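Local coordinates for gSG7 salivary protein (Anopheles stephensi, PDB 6XMB) that acts as a salivary anticoagulant that blocks reciprocal activation of host factor XII and prekallikrein, and weakly inhibits the alternative complement pathway, at residues N42-K47 with S112-L117. Sequence-based numbering, arbitrary orientation.
Sequences NPLYLK and STEQCL
Two of the three helices of this all-helical Aegyptin C-terminal fold, 6-49 and 92-116, run side by side here near their C-terminal ends. Their segments 42-47 and 112-117 point the same way, at 22° to each other with a closest axis approach of 10.3 Å, so the contact is made mainly by side chains, and Leu44 and Glu114 stand level across it.

Glu114 and Lys47 carry the outer half. Each is bent at chi2, and the two chains cross obliquely, the carboxylate lying alongside the lysine methylenes: OE2 of Glu114 sits 3.5 Å from CB of Lys47. With CG anti to the backbone N (chi1 -175°), the stem of Lys47 carries CB and CG toward helix 92-116, and the bend at chi2 then lays CD, CE and NZ along the carboxylate. The extended outer part of the chain passes the other oxygen, OE1, and ends in a long salt bridge, 3.7 Å from Lys47 NZ to Glu114 OE1; the aliphatic stems supply much of the touching.

The inner half is apolar. Leu44, with CG beside its backbone N, slides antiparallel past Glu114, and its CD2 lies 3.8 Å from CG of Glu114. It meets Thr113 at about a right angle, both leucine methyls resting on CG2 of Thr113. That methyl is anti to the threonine N, while OG1 is turned to a hydrogen bond with the carbonyl of Leu109. Helix 59-80 closes this side, Met65 touching both Leu44 and Thr113, and the Cys61–Cys116 disulfide ties it to helix 92-116; Phe15 of the second subunit also packs on Leu44.

Nearly one helical turn after Glu114, Leu117 slides past Lys47 in the opposite direction, bringing its CD2 to 4.0 Å from CG of Lys47.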
loop_
_atom_site.group_PDB
_atom_site.type_symbol
_atom_site.label_atom_id
_atom_site.label_comp_id
_atom_site.label_asym_id
_atom_site.label_seq_id
_atom_site.Cartn_x
_atom_site.Cartn_y
_atom_site.Cartn_z
ATOM N N ASN A 42 14.357 14.830 -8.377
ATOM C CA ASN A 42 15.687 15.106 -8.915
ATOM C C ASN A 42 15.686 16.221 -9.942
ATOM O O ASN A 42 16.470 17.177 -9.775
ATOM C CB ASN A 42 16.298 13.823 -9.481
ATOM C CG ASN A 42 16.757 12.878 -8.400
ATOM O OD1 ASN A 42 17.149 13.298 -7.308
ATOM N ND2 ASN A 42 16.723 11.587 -8.699
ATOM N N PRO A 43 14.857 16.211 -10.989
ATOM C CA PRO A 43 14.866 17.356 -11.910
ATOM C C PRO A 43 14.511 18.675 -11.240
ATOM O O PRO A 43 15.041 19.715 -11.639
ATOM C CB PRO A 43 13.845 16.960 -12.980
ATOM C CG PRO A 43 13.014 15.903 -12.347
ATOM C CD PRO A 43 13.916 15.165 -11.435
ATOM N N LEU A 44 13.661 18.675 -10.208
ATOM C CA LEU A 44 13.370 19.933 -9.522
ATOM C C LEU A 44 14.522 20.364 -8.630
ATOM O O LEU A 44 14.687 21.556 -8.366
ATOM C CB LEU A 44 12.096 19.813 -8.693
ATOM C CG LEU A 44 10.775 19.961 -9.442
ATOM C CD1 LEU A 44 9.652 19.425 -8.578
ATOM C CD2 LEU A 44 10.515 21.427 -9.774
ATOM N N TYR A 45 15.320 19.414 -8.141
ATOM C CA TYR A 45 16.537 19.808 -7.444
ATOM C C TYR A 45 17.494 20.523 -8.381
ATOM O O TYR A 45 18.243 21.402 -7.941
ATOM C CB TYR A 45 17.236 18.597 -6.828
ATOM C CG TYR A 45 16.709 18.192 -5.465
ATOM C CD1 TYR A 45 15.921 19.058 -4.714
ATOM C CD2 TYR A 45 17.013 16.944 -4.920
ATOM C CE1 TYR A 45 15.436 18.687 -3.452
ATOM C CE2 TYR A 45 16.542 16.573 -3.666
ATOM C CZ TYR A 45 15.758 17.444 -2.943
ATOM O OH TYR A 45 15.293 17.070 -1.709
ATOM N N LEU A 46 17.492 20.154 -9.668
ATOM C CA LEU A 46 18.332 20.836 -10.646
ATOM C C LEU A 46 17.915 22.288 -10.791
ATOM O O LEU A 46 18.751 23.197 -10.724
ATOM C CB LEU A 46 18.258 20.127 -11.998
ATOM C CG LEU A 46 18.768 18.677 -12.058
ATOM C CD1 LEU A 46 18.518 18.067 -13.433
ATOM C CD2 LEU A 46 20.239 18.604 -11.728
ATOM N N LYS A 47 16.618 22.518 -10.987
ATOM C CA LYS A 47 16.104 23.869 -11.136
ATOM C C LYS A 47 16.443 24.726 -9.928
ATOM O O LYS A 47 16.771 25.907 -10.069
ATOM C CB LYS A 47 14.601 23.807 -11.351
ATOM C CG LYS A 47 13.947 25.152 -11.651
ATOM C CD LYS A 47 14.230 25.581 -13.082
ATOM C CE LYS A 47 13.233 26.637 -13.562
ATOM N NZ LYS A 47 13.469 26.949 -15.009
ATOM N N SER A 112 5.516 21.438 -15.189
ATOM C CA SER A 112 4.650 22.544 -14.791
ATOM C C SER A 112 5.050 23.108 -13.435
ATOM O O SER A 112 4.854 24.302 -13.182
ATOM C CB SER A 112 3.193 22.087 -14.762
ATOM O OG SER A 112 2.944 21.206 -13.681
ATOM N N THR A 113 5.593 22.268 -12.548
ATOM C CA THR A 113 6.131 22.768 -11.287
ATOM C C THR A 113 7.348 23.648 -11.527
ATOM O O THR A 113 7.521 24.676 -10.863
ATOM C CB THR A 113 6.498 21.602 -10.364
ATOM O OG1 THR A 113 5.378 20.726 -10.243
ATOM C CG2 THR A 113 6.874 22.107 -8.995
ATOM N N GLU A 114 8.213 23.253 -12.459
ATOM C CA GLU A 114 9.346 24.103 -12.798
ATOM C C GLU A 114 8.878 25.483 -13.239
ATOM O O GLU A 114 9.476 26.498 -12.867
ATOM C CB GLU A 114 10.184 23.455 -13.894
ATOM C CG GLU A 114 11.215 22.454 -13.395
ATOM C CD GLU A 114 12.495 22.509 -14.216
ATOM O OE1 GLU A 114 12.541 23.352 -15.143
ATOM O OE2 GLU A 114 13.452 21.736 -13.936
ATOM N N GLN A 115 7.783 25.542 -14.003
ATOM C CA GLN A 115 7.346 26.814 -14.568
ATOM C C GLN A 115 6.780 27.757 -13.511
ATOM O O GLN A 115 7.004 28.967 -13.598
ATOM C CB GLN A 115 6.329 26.575 -15.685
ATOM C CG GLN A 115 6.921 25.948 -16.960
ATOM C CD GLN A 115 7.874 26.880 -17.731
ATOM O OE1 GLN A 115 9.057 26.996 -17.396
ATOM N NE2 GLN A 115 7.359 27.531 -18.771
ATOM N N CYS A 116 6.075 27.244 -12.501
ATOM C CA CYS A 116 5.516 28.096 -11.456
ATOM C C CYS A 116 6.401 28.214 -10.221
ATOM O O CYS A 116 5.965 28.798 -9.226
ATOM C CB CYS A 116 4.120 27.609 -11.027
ATOM S SG CYS A 116 3.881 25.892 -10.378
ATOM N N LEU A 117 7.631 27.694 -10.260
ATOM C CA LEU A 117 8.419 27.576 -9.035
ATOM C C LEU A 117 8.823 28.942 -8.484
ATOM O O LEU A 117 8.683 29.204 -7.283
ATOM C CB LEU A 117 9.650 26.718 -9.297
ATOM C CG LEU A 117 10.372 26.268 -8.030
ATOM C CD1 LEU A 117 9.449 25.432 -7.159
ATOM C CD2 LEU A 117 11.603 25.492 -8.416
#